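PDB 5GHU: probable fimbrial chaperone YadV from Escherichia coli K-12, which probably acts as a periplasmic chaperone that helps fold and deliver pilin subunits for fimbria assembly through the chaperone-usher pathway. Local coordinates for residues D83-V87 / T157-V161. Residues are numbered along the deposited sequence; the frame is centred on the assembly and turned at random.
Sequences DRESV and TPYYV
A buried carboxylate, that of E85, reaches across a domain boundary to take a backbone N-H from the opposing loop: Y160 N donates to E85 OE1 at 2.8 Å, on the anti side and 27° out of the carboxylate plane. A water shared with Y160 O donates a second bond to OE1, and OE2 forms a salt bridge with R123, so each oxygen has polar partners and R123 probably offsets the charge. With CG anti to the carbonyl carbon (chi1 -71°) and the chain extended beyond it, E85 enters between two tyrosines. Its OE2 lies 3.6 Å from Y159 CD1 at the ring edge, carboxylate and ring nearly perpendicular, while OE1 meets the edge of the Y160 ring at CD1. One residue's backbone and side chain thus bind the same loop, for E85 N also donates to P158 O (2.9 Å, N-H...O 171°). The pairing joins the two immunoglobulin-like domains of a PapD-type chaperone: 83-87 runs into strand 86-95 of the N-terminal domain, and 157-161 is the loop linking strands 150-155 and 163-170 of the C-terminal domain. V87 CB sits over one face of the Y160 ring, offset toward the rim, in a CH-pi contact 4.0 Å from the centroid, and V87 CG1 comes within 3.5 Å of Y160 CZ; F121 also meets this ring. A second water donates to E85 O (2.7 Å) and lies 3.2 Å from Y160 OH. Replacing Y160 by an alanine is likely to open a gap under V87 and leave this water without its phenolic neighbour. P158 CB rests 3.5 Å from D83 O. Within the loop, T157 OG1 accepts from Y159 N in an ST turn, and the Y159 hydroxyl is bonded to G129 O.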
ATOM      1  N   ASP A  83       2.399 -15.857  10.049  1.00 23.29           N
ATOM      2  CA  ASP A  83       3.656 -15.322  10.543  1.00 21.58           C
ATOM      3  C   ASP A  83       4.092 -14.045   9.854  1.00 21.80           C
ATOM      4  O   ASP A  83       5.197 -13.596  10.088  1.00 21.42           O
ATOM      5  CB  ASP A  83       4.788 -16.341  10.340  1.00 23.32           C
ATOM      6  CG  ASP A  83       5.029 -16.665   8.898  1.00 25.09           C
ATOM      7  OD1 ASP A  83       4.250 -16.302   7.971  1.00 24.17           O
ATOM      8  OD2 ASP A  83       6.067 -17.344   8.645  1.00 28.82           O
ATOM      9  N   ARG A  84       3.189 -13.449   9.090  1.00 18.40           N
ATOM     10  CA  ARG A  84       3.547 -12.220   8.356  1.00 17.20           C
ATOM     11  C   ARG A  84       2.304 -11.633   7.798  1.00 18.06           C
ATOM     12  O   ARG A  84       1.297 -12.313   7.676  1.00 19.54           O
ATOM     13  CB  ARG A  84       4.531 -12.567   7.213  1.00 18.29           C
ATOM     14  CG  ARG A  84       3.889 -13.372   6.068  1.00 19.74           C
ATOM     15  CD  ARG A  84       5.002 -13.952   5.172  1.00 22.53           C
ATOM     16  NE  ARG A  84       5.689 -15.034   5.859  1.00 23.10           N
ATOM     17  CZ  ARG A  84       6.857 -15.543   5.462  1.00 26.88           C
ATOM     18  NH1 ARG A  84       7.463 -15.040   4.379  1.00 24.56           N
ATOM     19  NH2 ARG A  84       7.418 -16.539   6.144  1.00 26.39           N
ATOM     20  N   GLU A  85       2.360 -10.358   7.455  1.00 18.32           N
ATOM     21  CA  GLU A  85       1.255  -9.704   6.752  1.00 15.93           C
ATOM     22  C   GLU A  85       1.101 -10.246   5.339  1.00 17.82           C
ATOM     23  O   GLU A  85       2.057 -10.767   4.697  1.00 21.01           O
ATOM     24  CB  GLU A  85       1.532  -8.208   6.632  1.00 17.39           C
ATOM     25  CG  GLU A  85       1.414  -7.471   7.983  1.00 17.30           C
ATOM     26  CD  GLU A  85       1.502  -5.965   7.752  1.00 19.30           C
ATOM     27  OE1 GLU A  85       2.254  -5.444   6.856  1.00 18.38           O
ATOM     28  OE2 GLU A  85       0.778  -5.272   8.493  1.00 20.87           O
ATOM     29  N   SER A  86      -0.148 -10.140   4.860  1.00 20.11           N
ATOM     30  CA  SER A  86      -0.474 -10.400   3.432  1.00 19.49           C
ATOM     31  C   SER A  86      -1.126  -9.154   2.873  1.00 23.94           C
ATOM     32  O   SER A  86      -1.907  -8.518   3.542  1.00 24.31           O
ATOM     33  CB  SER A  86      -1.451 -11.577   3.278  1.00 22.05           C
ATOM     34  OG  SER A  86      -0.830 -12.789   3.609  1.00 23.48           O
ATOM     35  N   VAL A  87      -0.860  -8.809   1.628  1.00 18.47           N
ATOM     36  CA  VAL A  87      -1.429  -7.611   1.056  1.00 19.99           C
ATOM     37  C   VAL A  87      -2.397  -7.962  -0.083  1.00 21.09           C
ATOM     38  O   VAL A  87      -2.199  -8.919  -0.882  1.00 23.62           O
ATOM     39  CB  VAL A  87      -0.331  -6.624   0.521  1.00 20.24           C
ATOM     40  CG1 VAL A  87       0.395  -7.196  -0.748  1.00 20.75           C
ATOM     41  CG2 VAL A  87      -0.928  -5.234   0.249  1.00 22.78           C
ATOM     42  N   THR A 157      11.505  -8.038   8.767  1.00 17.14           N
ATOM     43  CA  THR A 157      10.319  -7.999   9.673  1.00 15.84           C
ATOM     44  C   THR A 157       9.132  -8.755   9.039  1.00 17.02           C
ATOM     45  O   THR A 157       9.074  -8.976   7.794  1.00 17.03           O
ATOM     46  CB  THR A 157       9.827  -6.561   9.989  1.00 16.10           C
ATOM     47  OG1 THR A 157       9.064  -6.053   8.892  1.00 16.95           O
ATOM     48  CG2 THR A 157      10.991  -5.623  10.266  1.00 17.16           C
ATOM     49  N   PRO A 158       8.099  -9.008   9.840  1.00 17.65           N
ATOM     50  CA  PRO A 158       6.846  -9.578   9.276  1.00 16.63           C
ATOM     51  C   PRO A 158       5.860  -8.598   8.697  1.00 19.26           C
ATOM     52  O   PRO A 158       4.750  -8.986   8.361  1.00 17.50           O
ATOM     53  CB  PRO A 158       6.205 -10.282  10.496  1.00 16.91           C
ATOM     54  CG  PRO A 158       6.726  -9.428  11.694  1.00 20.50           C
ATOM     55  CD  PRO A 158       8.169  -9.064  11.319  1.00 18.16           C
ATOM     56  N   TYR A 159       6.280  -7.339   8.520  1.00 17.21           N
ATOM     57  CA  TYR A 159       5.421  -6.281   8.014  1.00 17.11           C
ATOM     58  C   TYR A 159       5.860  -5.771   6.651  1.00 17.21           C
ATOM     59  O   TYR A 159       7.068  -5.697   6.368  1.00 17.58           O
ATOM     60  CB  TYR A 159       5.430  -5.064   8.972  1.00 16.48           C
ATOM     61  CG  TYR A 159       5.028  -5.413  10.380  1.00 16.35           C
ATOM     62  CD1 TYR A 159       3.680  -5.648  10.657  1.00 19.22           C
ATOM     63  CD2 TYR A 159       5.978  -5.497  11.408  1.00 17.11           C
ATOM     64  CE1 TYR A 159       3.272  -5.954  11.979  1.00 23.58           C
ATOM     65  CE2 TYR A 159       5.570  -5.773  12.760  1.00 18.27           C
ATOM     66  CZ  TYR A 159       4.215  -5.994  12.995  1.00 24.05           C
ATOM     67  OH  TYR A 159       3.731  -6.324  14.268  1.00 22.92           O
ATOM     68  N   TYR A 160       4.889  -5.445   5.821  1.00 14.41           N
ATOM     69  CA  TYR A 160       5.220  -4.638   4.643  1.00 16.15           C
ATOM     70  C   TYR A 160       5.768  -3.296   5.073  1.00 17.93           C
ATOM     71  O   TYR A 160       5.337  -2.702   6.098  1.00 17.79           O
ATOM     72  CB  TYR A 160       3.978  -4.382   3.746  1.00 17.17           C
ATOM     73  CG  TYR A 160       3.519  -5.608   3.042  1.00 15.52           C
ATOM     74  CD1 TYR A 160       2.725  -6.564   3.671  1.00 16.83           C
ATOM     75  CD2 TYR A 160       3.966  -5.864   1.778  1.00 16.76           C
ATOM     76  CE1 TYR A 160       2.344  -7.723   3.007  1.00 20.81           C
ATOM     77  CE2 TYR A 160       3.574  -7.069   1.098  1.00 18.75           C
ATOM     78  CZ  TYR A 160       2.758  -7.955   1.751  1.00 20.36           C
ATOM     79  OH  TYR A 160       2.415  -9.128   1.092  1.00 22.61           O
ATOM     80  N   VAL A 161       6.666  -2.774   4.225  1.00 16.88           N
ATOM     81  CA  VAL A 161       7.010  -1.342   4.292  1.00 17.06           C
ATOM     82  C   VAL A 161       6.669  -0.692   2.971  1.00 16.60           C
ATOM     83  O   VAL A 161       7.023  -1.191   1.896  1.00 17.98           O
ATOM     84  CB  VAL A 161       8.497  -1.085   4.627  1.00 15.40           C
ATOM     85  CG1 VAL A 161       8.810   0.443   4.578  1.00 17.84           C
ATOM     86  CG2 VAL A 161       8.829  -1.617   6.044  1.00 17.66           C
TER
HETATM   87  O   HOH W   1       2.580  -2.672   6.859  1.00 23.47           O
HETATM   88  O   HOH W   2       3.048 -11.927   2.482  1.00 39.09           O